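Local coordinates for protein putative c-1-tetrahydrofolate synthase, cytoplasmic (Leishmania major, PDB 4A26) that probably uses NADP+ to oxidise 5,10-methylenetetrahydrofolate and hydrolyses the resulting methenyl form to 10-formyltetrahydrofolate in one-carbon metabolism, at residues N86-N91 and K117-K122; G98-L103 and D123-L128; G219-V224 and G239-P244. All blocks are in the same frame, centred on the assembly; numbering follows the deposited sequence.

How the interactions relate
Interactions 1 and 2 adjoin in the catalytic domain, their centres about 9 Å apart, and both draw on the loop between helices 111-116 and 129-136. Their segments alternate along the chain: helix 80-91, strand 98-101, then 117-122 and 123-128. K122 O and I99 N, in a probable hydrogen bond, join the two contacts directly. Interaction 3 opens later in the sequence, in the NAD(P)-binding domain, with its centre about 36 Å from that of interaction 1 and 26 Å from that of interaction 2, on the opposite side of the chain's centre. The contacts thus fall in both domains of a bifunctional enzyme, two beside the catalytic sheet, the third past C-terminal strand ends of the other domain.

Interaction 1 (N86-N91 and K117-K122); sequences NVEKLN and KIHPHK
N91, at the end of helix 80-91, reaches across to the loop 117-122 with every atom of its side chain beyond CA. Its CB lies over one face of the H119 ring, a CH-pi contact 3.9 Å from the ring centroid. CG, anti to the carbonyl carbon (chi1 -76°), comes nearest H119 CD2; the side chains cross obliquely, amide and ring planes 31° apart. OD1 accepts a fairly straight hydrogen bond from H119 N (2.9 Å), the donor standing above the amide plane. ND2 donates to K117 O at 2.7 Å and, nearly in its own amide plane, to E88 OE1 at 3.3 Å, where it meets the carboxylate from above. A water donates to both of these acceptors and closes the polar cluster.

Beside it, V87 CG1 rests on I118 CG1 (3.7 Å). K122, extended beyond CG, brings NZ to L90 O (3.0 Å) and N91 O (2.6 Å), and bonds C96 O as well. K122 NZ thus gathers two of the last carbonyls of helix 80-91, the crossover helix of a beta-alpha-beta unit linking parallel strands 68-74 and 98-101.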
loop_
_atom_site.group_PDB
_atom_site.type_symbol
_atom_site.label_atom_id
_atom_site.label_comp_id
_atom_site.label_asym_id
_atom_site.label_seq_id
_atom_site.Cartn_x
_atom_site.Cartn_y
_atom_site.Cartn_z
ATOM N N ASN A 86 26.813 -10.103 -7.459
ATOM C CA ASN A 86 26.478 -9.678 -8.818
ATOM C C ASN A 86 25.354 -8.653 -8.842
ATOM O O ASN A 86 25.353 -7.760 -9.686
ATOM C CB ASN A 86 26.107 -10.873 -9.696
ATOM C CG ASN A 86 27.293 -11.761 -9.993
ATOM O OD1 ASN A 86 27.950 -11.614 -11.025
ATOM N ND2 ASN A 86 27.585 -12.679 -9.084
ATOM N N VAL A 87 24.404 -8.778 -7.918
ATOM C CA VAL A 87 23.350 -7.773 -7.776
ATOM C C VAL A 87 23.964 -6.444 -7.338
ATOM O O VAL A 87 23.609 -5.390 -7.869
ATOM C CB VAL A 87 22.249 -8.207 -6.776
ATOM C CG1 VAL A 87 21.205 -7.110 -6.619
ATOM C CG2 VAL A 87 21.589 -9.501 -7.227
ATOM N N GLU A 88 24.895 -6.503 -6.387
ATOM C CA GLU A 88 25.603 -5.308 -5.914
ATOM C C GLU A 88 26.453 -4.675 -7.023
ATOM O O GLU A 88 26.543 -3.451 -7.116
ATOM C CB GLU A 88 26.486 -5.643 -4.702
ATOM C CG GLU A 88 27.098 -4.423 -3.997
ATOM C CD GLU A 88 26.057 -3.504 -3.359
ATOM O OE1 GLU A 88 24.931 -3.964 -3.061
ATOM O OE2 GLU A 88 26.375 -2.315 -3.141
ATOM N N LYS A 89 27.077 -5.506 -7.856
ATOM C CA LYS A 89 27.852 -5.001 -8.986
ATOM C C LYS A 89 26.962 -4.158 -9.902
ATOM O O LYS A 89 27.357 -3.076 -10.340
ATOM C CB LYS A 89 28.485 -6.151 -9.776
ATOM N N LEU A 90 25.758 -4.657 -10.170
ATOM C CA LEU A 90 24.785 -3.932 -10.991
ATOM C C LEU A 90 24.286 -2.667 -10.291
ATOM O O LEU A 90 24.060 -1.656 -10.953
ATOM C CB LEU A 90 23.606 -4.840 -11.379
ATOM C CG LEU A 90 23.957 -6.057 -12.247
ATOM C CD1 LEU A 90 22.781 -7.019 -12.352
ATOM C CD2 LEU A 90 24.427 -5.629 -13.625
ATOM N N ASN A 91 24.124 -2.714 -8.966
ATOM C CA ASN A 91 23.764 -1.517 -8.200
ATOM C C ASN A 91 24.777 -0.406 -8.433
ATOM O O ASN A 91 24.406 0.736 -8.688
ATOM C CB ASN A 91 23.680 -1.803 -6.693
ATOM C CG ASN A 91 22.423 -2.558 -6.296
ATOM O OD1 ASN A 91 21.367 -2.411 -6.909
ATOM N ND2 ASN A 91 22.530 -3.356 -5.237
ATOM N N LYS A 117 18.674 -6.725 -1.863
ATOM C CA LYS A 117 19.983 -6.192 -2.269
ATOM C C LYS A 117 19.889 -5.106 -3.334
ATOM O O LYS A 117 20.753 -4.233 -3.398
ATOM C CB LYS A 117 20.898 -7.308 -2.798
ATOM C CG LYS A 117 21.805 -7.920 -1.755
ATOM C CD LYS A 117 23.075 -7.098 -1.534
ATOM C CE LYS A 117 23.879 -7.630 -0.345
ATOM N NZ LYS A 117 25.149 -6.881 -0.103
ATOM N N ILE A 118 18.864 -5.174 -4.181
ATOM C CA ILE A 118 18.702 -4.186 -5.244
ATOM C C ILE A 118 18.476 -2.814 -4.620
ATOM O O ILE A 118 17.733 -2.680 -3.650
ATOM C CB ILE A 118 17.521 -4.517 -6.186
ATOM C CG1 ILE A 118 17.767 -5.835 -6.929
ATOM C CG2 ILE A 118 17.315 -3.393 -7.199
ATOM C CD1 ILE A 118 16.529 -6.398 -7.604
ATOM N N HIS A 119 19.141 -1.805 -5.173
ATOM C CA HIS A 119 18.969 -0.438 -4.716
ATOM C C HIS A 119 17.577 0.055 -5.117
ATOM O O HIS A 119 17.158 -0.142 -6.260
ATOM C CB HIS A 119 20.063 0.462 -5.290
ATOM C CG HIS A 119 21.331 0.441 -4.497
ATOM N ND1 HIS A 119 22.167 1.531 -4.396
ATOM C CD2 HIS A 119 21.891 -0.533 -3.739
ATOM C CE1 HIS A 119 23.195 1.225 -3.626
ATOM N NE2 HIS A 119 23.053 -0.022 -3.215
ATOM N N PRO A 120 16.847 0.682 -4.174
ATOM C CA PRO A 120 15.487 1.169 -4.428
ATOM C C PRO A 120 15.311 1.910 -5.750
ATOM O O PRO A 120 14.267 1.766 -6.391
ATOM C CB PRO A 120 15.242 2.122 -3.259
ATOM C CG PRO A 120 16.045 1.558 -2.154
ATOM C CD PRO A 120 17.258 0.926 -2.778
ATOM N N HIS A 121 16.322 2.683 -6.149
ATOM C CA HIS A 121 16.246 3.508 -7.357
ATOM C C HIS A 121 16.558 2.754 -8.659
ATOM O O HIS A 121 16.485 3.340 -9.738
ATOM C CB HIS A 121 17.134 4.764 -7.219
ATOM C CG HIS A 121 18.608 4.500 -7.344
ATOM N ND1 HIS A 121 19.418 4.254 -6.256
ATOM C CD2 HIS A 121 19.419 4.467 -8.430
ATOM C CE1 HIS A 121 20.660 4.069 -6.667
ATOM N NE2 HIS A 121 20.688 4.195 -7.981
ATOM N N LYS A 122 16.885 1.465 -8.567
ATOM C CA LYS A 122 17.076 0.622 -9.755
ATOM C C LYS A 122 16.099 -0.560 -9.800
ATOM O O LYS A 122 16.236 -1.456 -10.636
ATOM C CB LYS A 122 18.518 0.108 -9.817
ATOM C CG LYS A 122 19.559 1.204 -9.915
ATOM C CD LYS A 122 20.936 0.645 -10.222
ATOM C CE LYS A 122 21.945 1.757 -10.475
ATOM N NZ LYS A 122 23.258 1.239 -10.949
HETATM O O HOH W 1 22.307 -3.149 -1.534
#

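Interaction 2 (G98-L103 and D123-L128)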
loop_
_atom_site.group_PDB
_atom_site.type_symbol
_atom_site.label_atom_id
_atom_site.label_comp_id
_atom_site.label_asym_id
_atom_site.label_seq_id
_atom_site.Cartn_x
_atom_site.Cartn_y
_atom_site.Cartn_z
ATOM N N GLY A 98 18.048 -0.004 -14.637
ATOM C CA GLY A 98 17.034 -0.944 -14.155
ATOM C C GLY A 98 17.652 -2.306 -13.894
ATOM O O GLY A 98 18.557 -2.741 -14.621
ATOM N N ILE A 99 17.167 -2.976 -12.850
ATOM C CA ILE A 99 17.677 -4.288 -12.452
ATOM C C ILE A 99 16.522 -5.220 -12.121
ATOM O O ILE A 99 15.761 -4.960 -11.191
ATOM C CB ILE A 99 18.604 -4.186 -11.216
ATOM C CG1 ILE A 99 19.872 -3.397 -11.556
ATOM C CG2 ILE A 99 18.983 -5.573 -10.709
ATOM C CD1 ILE A 99 20.780 -3.136 -10.362
ATOM N N ILE A 100 16.386 -6.296 -12.892
ATOM C CA ILE A 100 15.421 -7.351 -12.577
ATOM C C ILE A 100 16.131 -8.688 -12.374
ATOM O O ILE A 100 17.107 -8.992 -13.055
ATOM C CB ILE A 100 14.320 -7.502 -13.658
ATOM C CG1 ILE A 100 14.921 -7.705 -15.054
ATOM C CG2 ILE A 100 13.426 -6.285 -13.660
ATOM C CD1 ILE A 100 13.957 -8.329 -16.051
ATOM N N VAL A 101 15.644 -9.461 -11.409
ATOM C CA VAL A 101 16.098 -10.822 -11.194
ATOM C C VAL A 101 14.991 -11.728 -11.680
ATOM O O VAL A 101 13.870 -11.662 -11.172
ATOM C CB VAL A 101 16.363 -11.102 -9.710
ATOM C CG1 VAL A 101 16.565 -12.587 -9.482
ATOM C CG2 VAL A 101 17.575 -10.314 -9.233
ATOM N N GLN A 102 15.299 -12.562 -12.670
ATOM C CA GLN A 102 14.289 -13.412 -13.297
ATOM C C GLN A 102 13.861 -14.525 -12.350
ATOM O O GLN A 102 14.699 -15.276 -11.844
ATOM C CB GLN A 102 14.821 -14.007 -14.601
ATOM C CG GLN A 102 13.762 -14.714 -15.444
ATOM C CD GLN A 102 12.637 -13.789 -15.887
ATOM O OE1 GLN A 102 12.870 -12.625 -16.237
ATOM N NE2 GLN A 102 11.410 -14.307 -15.880
ATOM N N LEU A 103 12.554 -14.622 -12.122
ATOM C CA LEU A 103 11.991 -15.576 -11.169
ATOM C C LEU A 103 11.285 -16.721 -11.902
ATOM O O LEU A 103 10.870 -16.557 -13.050
ATOM C CB LEU A 103 11.002 -14.858 -10.245
ATOM C CG LEU A 103 11.572 -13.727 -9.380
ATOM C CD1 LEU A 103 10.453 -12.932 -8.725
ATOM C CD2 LEU A 103 12.533 -14.274 -8.328
ATOM N N ASP A 123 15.101 -0.540 -8.919
ATOM C CA ASP A 123 14.147 -1.638 -8.775
ATOM C C ASP A 123 13.064 -1.562 -9.858
ATOM O O ASP A 123 11.925 -1.180 -9.591
ATOM C CB ASP A 123 13.535 -1.582 -7.368
ATOM C CG ASP A 123 12.488 -2.655 -7.123
ATOM O OD1 ASP A 123 12.528 -3.717 -7.773
ATOM O OD2 ASP A 123 11.618 -2.435 -6.258
ATOM N N ALA A 124 13.426 -1.956 -11.075
ATOM C CA ALA A 124 12.557 -1.793 -12.247
ATOM C C ALA A 124 11.196 -2.500 -12.150
ATOM O O ALA A 124 10.217 -2.037 -12.741
ATOM C CB ALA A 124 13.292 -2.244 -13.508
ATOM N N ASP A 125 11.136 -3.619 -11.431
ATOM C CA ASP A 125 9.869 -4.340 -11.235
ATOM C C ASP A 125 9.057 -3.810 -10.041
ATOM O O ASP A 125 7.876 -4.140 -9.899
ATOM C CB ASP A 125 10.108 -5.855 -11.088
ATOM C CG ASP A 125 9.979 -6.608 -12.412
ATOM O OD1 ASP A 125 9.102 -6.234 -13.228
ATOM O OD2 ASP A 125 10.738 -7.588 -12.621
ATOM N N ALA A 126 9.682 -2.987 -9.200
ATOM C CA ALA A 126 9.019 -2.415 -8.026
ATOM C C ALA A 126 8.637 -3.493 -7.014
ATOM O O ALA A 126 7.526 -3.483 -6.476
ATOM C CB ALA A 126 7.792 -1.621 -8.442
ATOM N N LEU A 127 9.566 -4.414 -6.765
ATOM C CA LEU A 127 9.342 -5.550 -5.863
ATOM C C LEU A 127 9.780 -5.277 -4.414
ATOM O O LEU A 127 9.423 -6.029 -3.508
ATOM C CB LEU A 127 10.070 -6.789 -6.400
ATOM C CG LEU A 127 9.458 -7.396 -7.665
ATOM C CD1 LEU A 127 10.480 -8.238 -8.420
ATOM C CD2 LEU A 127 8.218 -8.216 -7.328
ATOM N N LEU A 128 10.558 -4.217 -4.209
ATOM C CA LEU A 128 11.013 -3.831 -2.874
ATOM C C LEU A 128 9.850 -3.272 -2.053
ATOM O O LEU A 128 8.986 -2.586 -2.599
ATOM C CB LEU A 128 12.122 -2.777 -2.963
ATOM C CG LEU A 128 13.518 -3.254 -3.367
ATOM C CD1 LEU A 128 14.424 -2.069 -3.614
ATOM C CD2 LEU A 128 14.109 -4.149 -2.300
HETATM O O HOH W 2 13.137 -5.115 -9.753
HETATM O O HOH W 3 12.938 -8.071 -10.485
#
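I100 and D125 both direct CB toward the opposite segment and their side chains cross obliquely, the CG2 methyl of I100 against the carboxylate oxygen OD2 of D125. The methyl stands beside its own backbone N, while CG1 takes the place between the backbone N and the carbonyl carbon (chi1 54°). A124 turns the same way as D125: its CB lies 4.0 Å from I100 CG2 and also 4.0 Å from G98 CA; a CB on G98 would come tight against this methyl.

No direct hydrogen bond joins the segments, and water does the polar work. One water donates to I99 O and accepts from D125 N, each at 3.0 Å; it also lies very close to D123 OD1, though that spacing is doubtfully short. A second water accepts from V101 N and donates to D125 OD2 at 3.1 Å, so this carboxylate has a methyl and a water near the same oxygen.

D123 has its CB turned away from the strand, and its carboxylate serves its own loop. Its backbone O takes A126 N in a type I turn, and its OD2 accepts from L128 N (2.9 Å) on the syn side, 32° out of the carboxylate plane; OD2 also accepts from N131 ND2. OD1 receives a weak bond from L127 N. Thus the aspartate ties the turn to the start of helix 129-136, for which L128 is the N-cap.

Strand 98-101 is an outermost strand, within this chain, of a three-stranded parallel sheet, hydrogen-bonded to strand 39-45, with I99 packed on L90 and N91 of helix 80-91. I100 touches K58 of helix 49-64, A124 O accepts from N288 of helix 279-297, and L127 packs on Y137 of the second subunit.

Interaction 3 (G219-V224 and G239-P244)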
loop_
_atom_site.group_PDB
_atom_site.type_symbol
_atom_site.label_atom_id
_atom_site.label_comp_id
_atom_site.label_asym_id
_atom_site.label_seq_id
_atom_site.Cartn_x
_atom_site.Cartn_y
_atom_site.Cartn_z
ATOM N N GLY A 219 -7.308 -15.112 -11.742
ATOM C CA GLY A 219 -6.589 -16.219 -12.384
ATOM C C GLY A 219 -7.426 -17.471 -12.605
ATOM O O GLY A 219 -6.882 -18.570 -12.723
ATOM N N GLN A 220 -8.748 -17.298 -12.663
ATOM C CA GLN A 220 -9.702 -18.386 -12.893
ATOM C C GLN A 220 -10.256 -18.299 -14.313
ATOM O O GLN A 220 -10.985 -17.361 -14.620
ATOM C CB GLN A 220 -10.876 -18.261 -11.918
ATOM C CG GLN A 220 -10.650 -18.900 -10.557
ATOM C CD GLN A 220 -11.025 -20.371 -10.507
ATOM O OE1 GLN A 220 -10.744 -21.044 -9.523
ATOM N NE2 GLN A 220 -11.665 -20.869 -11.558
ATOM N N PRO A 221 -9.949 -19.280 -15.176
ATOM C CA PRO A 221 -10.418 -19.155 -16.558
ATOM C C PRO A 221 -11.939 -19.083 -16.690
ATOM O O PRO A 221 -12.640 -19.964 -16.206
ATOM C CB PRO A 221 -9.875 -20.419 -17.236
ATOM C CG PRO A 221 -9.598 -21.364 -16.137
ATOM C CD PRO A 221 -9.219 -20.539 -14.956
ATOM N N GLY A 222 -12.424 -18.013 -17.316
ATOM C CA GLY A 222 -13.824 -17.880 -17.710
ATOM C C GLY A 222 -14.823 -17.974 -16.577
ATOM O O GLY A 222 -15.695 -18.847 -16.588
ATOM N N TYR A 223 -14.711 -17.077 -15.601
ATOM C CA TYR A 223 -15.619 -17.099 -14.456
ATOM C C TYR A 223 -16.429 -15.812 -14.262
ATOM O O TYR A 223 -17.497 -15.855 -13.648
ATOM C CB TYR A 223 -14.851 -17.473 -13.185
ATOM C CG TYR A 223 -14.593 -16.347 -12.210
ATOM C CD1 TYR A 223 -15.549 -15.998 -11.262
ATOM C CD2 TYR A 223 -13.384 -15.664 -12.202
ATOM C CE1 TYR A 223 -15.320 -14.985 -10.348
ATOM C CE2 TYR A 223 -13.146 -14.644 -11.284
ATOM C CZ TYR A 223 -14.118 -14.313 -10.360
ATOM O OH TYR A 223 -13.906 -13.310 -9.443
ATOM N N VAL A 224 -15.936 -14.681 -14.765
ATOM C CA VAL A 224 -16.708 -13.442 -14.716
ATOM C C VAL A 224 -17.746 -13.472 -15.833
ATOM O O VAL A 224 -17.409 -13.325 -17.009
ATOM C CB VAL A 224 -15.831 -12.179 -14.870
ATOM C CG1 VAL A 224 -16.659 -10.934 -14.584
ATOM C CG2 VAL A 224 -14.625 -12.236 -13.940
ATOM N N GLY A 239 -6.252 -11.914 -16.012
ATOM C CA GLY A 239 -6.090 -13.347 -15.809
ATOM C C GLY A 239 -5.706 -14.076 -17.082
ATOM O O GLY A 239 -6.149 -13.718 -18.166
ATOM N N THR A 240 -4.873 -15.103 -16.937
ATOM C CA THR A 240 -4.408 -15.916 -18.060
ATOM C C THR A 240 -4.182 -17.351 -17.601
ATOM O O THR A 240 -3.387 -17.591 -16.693
ATOM C CB THR A 240 -3.086 -15.380 -18.626
ATOM O OG1 THR A 240 -2.201 -15.048 -17.545
ATOM C CG2 THR A 240 -3.332 -14.148 -19.483
ATOM N N THR A 241 -4.886 -18.293 -18.224
ATOM C CA THR A 241 -4.787 -19.707 -17.872
ATOM C C THR A 241 -4.958 -20.584 -19.119
ATOM O O THR A 241 -5.922 -20.408 -19.865
ATOM C CB THR A 241 -5.882 -20.097 -16.862
ATOM O OG1 THR A 241 -5.867 -19.189 -15.754
ATOM C CG2 THR A 241 -5.678 -21.518 -16.362
ATOM N N PRO A 242 -4.030 -21.533 -19.350
ATOM C CA PRO A 242 -4.202 -22.448 -20.479
ATOM C C PRO A 242 -5.332 -23.459 -20.258
ATOM O O PRO A 242 -5.654 -23.787 -19.117
ATOM C CB PRO A 242 -2.847 -23.157 -20.563
ATOM C CG PRO A 242 -2.291 -23.079 -19.202
ATOM C CD PRO A 242 -2.765 -21.777 -18.634
ATOM N N VAL A 243 -5.928 -23.931 -21.353
ATOM C CA VAL A 243 -6.992 -24.937 -21.309
ATOM C C VAL A 243 -6.795 -25.945 -22.441
ATOM O O VAL A 243 -6.206 -25.605 -23.460
ATOM C CB VAL A 243 -8.392 -24.297 -21.457
ATOM C CG1 VAL A 243 -8.631 -23.266 -20.360
ATOM C CG2 VAL A 243 -8.555 -23.667 -22.839
ATOM N N PRO A 244 -7.306 -27.182 -22.277
ATOM C CA PRO A 244 -7.103 -28.222 -23.282
ATOM C C PRO A 244 -8.200 -28.303 -24.359
ATOM O O PRO A 244 -8.283 -29.309 -25.066
ATOM C CB PRO A 244 -7.106 -29.496 -22.437
ATOM C CG PRO A 244 -8.081 -29.197 -21.338
ATOM C CD PRO A 244 -8.098 -27.693 -21.142
#
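The pyrrolidine ring of P221 meets T241 across the contact. The Y223 ring, which takes no part in it, has V224 CG2 3.9 Å above one face, offset toward the rim, and Q220 O at its edge, in plane; M218 and L171 also touch this side chain. P221 crosses T241 obliquely: ring atom CG is 3.9 Å from T241 CG2, and CD is 3.7 Å from T241 OG1. The threonine branches are divided by its first torsion (chi1 -52°), which puts CG2 anti to the backbone N and OG1 beside it. OG1 thereby comes within 3.3 Å of G219 O, a weak hydrogen bond that is not settled, as its proton has another acceptor within reach.

Both segments follow neighbouring parallel strands of the Rossmann-type sheet, 219-224 coming after strand 213-216 and 239-244 after strand 234-237. They therefore emerge at the C-terminal ends of those strands, the side on which Rossmann folds bind their dinucleotide, probably NADP+ in this enzyme. Close to the sheet the two segments approach at glycines, G219 CA lying 4.5 Å from G239 CA. At its phi of 92° G219 adopts a conformation in which a CB would press on the preceding carbonyl O, and its N is hydrogen-bonded to D257 OD2.

Farther out, P221 CB makes a looser apolar contact with V243 CG1 (4.4 Å). V243 belongs to the weakly bonded strand 241-243, antiparallel to 253-255, and its side chain also touches R253 and V255.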